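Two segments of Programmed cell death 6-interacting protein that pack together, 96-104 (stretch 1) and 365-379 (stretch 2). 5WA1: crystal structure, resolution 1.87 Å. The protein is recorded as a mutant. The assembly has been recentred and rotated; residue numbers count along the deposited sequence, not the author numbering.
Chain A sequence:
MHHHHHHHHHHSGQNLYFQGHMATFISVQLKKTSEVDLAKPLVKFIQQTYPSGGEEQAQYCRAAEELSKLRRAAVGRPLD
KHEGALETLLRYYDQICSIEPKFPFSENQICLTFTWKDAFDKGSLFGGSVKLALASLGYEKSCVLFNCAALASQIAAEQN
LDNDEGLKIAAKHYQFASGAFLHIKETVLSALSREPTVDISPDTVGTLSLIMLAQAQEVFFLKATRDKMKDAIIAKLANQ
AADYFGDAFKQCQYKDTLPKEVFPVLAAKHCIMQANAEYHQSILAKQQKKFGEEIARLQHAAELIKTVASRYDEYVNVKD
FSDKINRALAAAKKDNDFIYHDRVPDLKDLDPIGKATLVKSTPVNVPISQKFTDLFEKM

Stretch 1 (96-104) ICSIEPKFP
Stretch 2, residues 365-379: NVPISQKFTDLFEKM

Stretch 1 leaves the end of a helix at I96 and C97 and continues as turns. I99 N bonds I96 O at 3.1 Å, and F103 N bonds I99 O at 3.1 Å. E100 to K102 keep helical phi/psi; F103 opens to -120/141. Stretch 2 forms no regular helix or strand, has a cis peptide bond before P367, and makes a type I turn from D374 to E377. The two chains run in the same general direction. CA atoms pair as C97 with V366 (7.6 Å), S98 with D374 (6.9 Å), I99 with F376 (7.4 Å) and K102 with M379 (7.0 Å). Between V366 and D374 stretch 2 swings outward, so S369 to K371 stay out of reach.

No hydrogen bond crosses the contact. It is held by shape, and buries 480 Å² in all.

The centre of the apolar packing is F376. Its chi1 is m and chi2 90°. F103 and I99 both approach the same side of its ring, with F103 CE1 over the face and I99 CD1 oblique. I99 (m, t) starts sideways, but its end reaches in, with CD1 3.5 Å from F376 CE1. F103 (m, chi2 83°) also starts sideways and turns its ring edge to the face of F376. The centroids are 5.3 Å apart and the planes lie at 88°. F103 CZ is 3.8 Å from F376 CE2. Flat rings suit this site because one offers an edge and the other a face.

M379 covers a face of F103. Its side chain is fully extended (t, t, t), which carries CE to 3.6 Å from F103 CZ. M379 CE makes a CH-pi contact, 4.0 Å from the centroid of the F103 ring and 26° off its normal. A long, slender side chain suits this reach.

K102 (m, p, t, p) points its CA-to-CB bond toward stretch 2. K102 CG packs on M379 CG at 4.4 Å, while K102 CE lies near the polar atoms F376 O, at 4.1 Å, and D374 OD2, at 4.2 Å, the latter a contact without a salt bridge.

D374 (t) opens the type I turn that contains F376. F376 N bonds D374 OD1 at 2.9 Å and 171°, which ties the D374 carboxylate to the backbone of F376, inside the turn. A weak bond joins E377 N to D374 O at 3.5 Å.

S98 (m) is small enough for close approach by D374 and F372. Its CB is 4.0 Å from D374 CG, and its OG is 3.8 Å from F372 CE2. S98 O is buried without a partner.

At the other end, C97 (m) points toward V366 (t). C97 SG meets V366 CG2 at 4.0 Å, a small apolar contact.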

# COMPACT_ATOMS: atom_id res chain seq x y z
N ILE A 96 4.55 10.13 19.63
CA ILE A 96 3.86 9.23 20.55
C ILE A 96 4.75 8.04 20.92
O ILE A 96 4.82 7.64 22.09
CB ILE A 96 2.53 8.77 19.94
CG1 ILE A 96 1.63 9.98 19.67
CG2 ILE A 96 1.84 7.77 20.86
CD1 ILE A 96 1.22 10.74 20.90
N CYS A 97 5.44 7.46 19.94
CA CYS A 97 6.35 6.36 20.26
C CYS A 97 7.43 6.81 21.24
O CYS A 97 7.78 6.06 22.16
CB CYS A 97 6.97 5.80 18.98
SG CYS A 97 5.74 5.08 17.86
N SER A 98 7.94 8.03 21.08
CA SER A 98 9.01 8.55 21.92
C SER A 98 8.54 8.93 23.32
O SER A 98 9.37 9.35 24.14
CB SER A 98 9.65 9.77 21.26
OG SER A 98 10.44 9.40 20.15
N ILE A 99 7.25 8.79 23.62
CA ILE A 99 6.69 9.26 24.88
C ILE A 99 6.25 8.11 25.78
O ILE A 99 6.30 8.25 27.01
CB ILE A 99 5.53 10.22 24.60
CG1 ILE A 99 6.09 11.60 24.23
CG2 ILE A 99 4.56 10.33 25.77
CD1 ILE A 99 5.06 12.53 23.67
N GLU A 100 5.87 6.97 25.21
CA GLU A 100 5.50 5.79 26.01
C GLU A 100 6.48 5.48 27.13
O GLU A 100 6.03 5.22 28.25
CB GLU A 100 5.33 4.59 25.07
CG GLU A 100 5.12 3.27 25.79
CD GLU A 100 4.96 2.10 24.84
OE1 GLU A 100 5.03 2.32 23.61
OE2 GLU A 100 4.76 0.97 25.32
N PRO A 101 7.81 5.51 26.93
CA PRO A 101 8.70 5.28 28.07
C PRO A 101 8.75 6.45 29.05
O PRO A 101 8.88 6.22 30.26
CB PRO A 101 10.07 5.05 27.42
CG PRO A 101 9.77 4.74 25.98
CD PRO A 101 8.56 5.53 25.66
N LYS A 102 8.64 7.69 28.56
CA LYS A 102 8.85 8.85 29.42
C LYS A 102 7.73 9.04 30.43
O LYS A 102 7.96 9.60 31.51
CB LYS A 102 9.00 10.12 28.57
CG LYS A 102 10.42 10.40 28.07
CD LYS A 102 10.86 9.40 27.00
CE LYS A 102 12.18 9.82 26.37
NZ LYS A 102 13.25 10.05 27.38
N PHE A 103 6.52 8.58 30.12
CA PHE A 103 5.40 8.81 31.02
C PHE A 103 4.79 7.49 31.48
O PHE A 103 4.68 6.55 30.68
CB PHE A 103 4.31 9.66 30.34
CG PHE A 103 4.73 11.08 30.09
CD1 PHE A 103 5.48 11.41 28.97
CD2 PHE A 103 4.37 12.08 30.97
CE1 PHE A 103 5.86 12.72 28.74
CE2 PHE A 103 4.74 13.39 30.74
CZ PHE A 103 5.49 13.71 29.63
N PRO A 104 4.39 7.39 32.75
CA PRO A 104 3.78 6.15 33.24
C PRO A 104 2.43 5.85 32.60
O PRO A 104 1.39 5.93 33.25
CB PRO A 104 3.62 6.41 34.75
CG PRO A 104 4.59 7.52 35.05
CD PRO A 104 4.61 8.37 33.83
N ASN A 365 10.85 2.32 11.38
CA ASN A 365 11.95 2.54 12.31
C ASN A 365 11.88 4.01 12.72
O ASN A 365 12.33 4.88 11.97
CB ASN A 365 13.31 2.20 11.70
CG ASN A 365 13.44 0.73 11.37
OD1 ASN A 365 13.17 -0.14 12.21
ND2 ASN A 365 13.85 0.43 10.14
N VAL A 366 11.29 4.26 13.88
CA VAL A 366 11.23 5.59 14.45
C VAL A 366 12.64 6.14 14.61
O VAL A 366 13.49 5.49 15.22
CB VAL A 366 10.48 5.57 15.79
CG1 VAL A 366 10.46 6.95 16.43
CG2 VAL A 366 9.07 5.04 15.58
N PRO A 367 12.91 7.34 14.06
CA PRO A 367 11.93 8.24 13.42
C PRO A 367 11.60 7.93 11.96
O PRO A 367 12.51 7.74 11.14
CB PRO A 367 12.62 9.60 13.53
CG PRO A 367 14.07 9.28 13.42
CD PRO A 367 14.25 7.95 14.12
N ILE A 368 10.30 7.88 11.63
CA ILE A 368 9.89 7.75 10.23
C ILE A 368 9.61 9.10 9.59
O ILE A 368 9.47 9.18 8.36
CB ILE A 368 8.66 6.83 10.06
CG1 ILE A 368 7.43 7.37 10.79
CG2 ILE A 368 8.98 5.41 10.52
CD1 ILE A 368 6.20 6.44 10.65
N SER A 369 9.55 10.18 10.38
CA SER A 369 9.39 11.52 9.83
C SER A 369 10.75 12.19 9.64
O SER A 369 11.74 11.83 10.28
CB SER A 369 8.51 12.38 10.74
OG SER A 369 9.25 12.85 11.86
N GLN A 370 10.78 13.18 8.75
CA GLN A 370 12.01 13.90 8.46
C GLN A 370 12.29 14.96 9.51
O GLN A 370 11.37 15.61 10.02
CB GLN A 370 11.95 14.54 7.08
CG GLN A 370 12.00 13.54 5.94
CD GLN A 370 13.26 12.69 5.97
OE1 GLN A 370 14.33 13.14 5.56
NE2 GLN A 370 13.14 11.46 6.46
N LYS A 371 13.57 15.15 9.82
CA LYS A 371 14.03 16.18 10.74
C LYS A 371 13.26 16.12 12.05
O LYS A 371 12.78 17.12 12.58
CB LYS A 371 13.92 17.57 10.10
CG LYS A 371 14.85 17.79 8.92
CD LYS A 371 14.55 19.10 8.19
CE LYS A 371 13.20 19.04 7.49
NZ LYS A 371 13.02 20.15 6.51
N PHE A 372 13.12 14.90 12.58
CA PHE A 372 12.34 14.72 13.80
C PHE A 372 13.11 15.23 15.01
O PHE A 372 14.33 15.05 15.12
CB PHE A 372 11.98 13.25 14.00
CG PHE A 372 11.32 12.97 15.32
CD1 PHE A 372 10.03 13.40 15.57
CD2 PHE A 372 12.00 12.30 16.32
CE1 PHE A 372 9.42 13.16 16.79
CE2 PHE A 372 11.40 12.05 17.54
CZ PHE A 372 10.10 12.48 17.78
N THR A 373 12.39 15.88 15.92
CA THR A 373 12.94 16.34 17.19
C THR A 373 11.92 16.01 18.28
O THR A 373 10.81 16.54 18.26
CB THR A 373 13.24 17.85 17.16
OG1 THR A 373 12.05 18.57 16.82
CG2 THR A 373 14.34 18.17 16.15
N ASP A 374 12.29 15.13 19.21
CA ASP A 374 11.40 14.78 20.31
C ASP A 374 11.16 16.01 21.19
O ASP A 374 12.11 16.68 21.61
CB ASP A 374 12.00 13.63 21.14
CG ASP A 374 11.14 13.27 22.36
OD1 ASP A 374 9.96 13.65 22.43
OD2 ASP A 374 11.67 12.57 23.27
N LEU A 375 9.89 16.29 21.46
CA LEU A 375 9.52 17.42 22.30
C LEU A 375 9.86 17.18 23.77
O LEU A 375 9.90 18.13 24.55
CB LEU A 375 8.03 17.72 22.15
CG LEU A 375 7.58 18.41 20.87
CD1 LEU A 375 6.07 18.30 20.72
CD2 LEU A 375 8.01 19.86 20.86
N PHE A 376 10.09 15.93 24.16
CA PHE A 376 10.43 15.56 25.53
C PHE A 376 11.80 14.89 25.58
O PHE A 376 12.02 13.95 26.35
CB PHE A 376 9.36 14.66 26.13
CG PHE A 376 7.99 15.28 26.15
CD1 PHE A 376 7.13 15.11 25.08
CD2 PHE A 376 7.56 16.02 27.24
CE1 PHE A 376 5.86 15.67 25.10
CE2 PHE A 376 6.30 16.59 27.26
CZ PHE A 376 5.45 16.41 26.18
N GLU A 377 12.73 15.36 24.75
CA GLU A 377 14.03 14.70 24.64
C GLU A 377 14.88 14.91 25.88
O GLU A 377 15.62 14.01 26.29
CB GLU A 377 14.76 15.21 23.40
CG GLU A 377 16.09 14.51 23.14
CD GLU A 377 16.81 15.05 21.93
OE1 GLU A 377 16.31 16.02 21.32
OE2 GLU A 377 17.88 14.51 21.58
N LYS A 378 14.79 16.09 26.49
CA LYS A 378 15.50 16.38 27.74
C LYS A 378 14.68 15.92 28.94
O LYS A 378 14.31 16.71 29.82
CB LYS A 378 15.84 17.86 27.83
CG LYS A 378 16.73 18.39 26.72
CD LYS A 378 17.03 19.85 26.97
CE LYS A 378 17.89 20.46 25.87
NZ LYS A 378 18.23 21.88 26.19
N MET A 379 14.39 14.63 28.97
CA MET A 379 13.54 14.07 30.02
C MET A 379 13.83 12.59 30.26
O MET A 379 14.73 12.25 31.04
CB MET A 379 12.07 14.27 29.66
CG MET A 379 11.09 13.85 30.73
SD MET A 379 9.43 14.44 30.39
CE MET A 379 8.48 13.51 31.59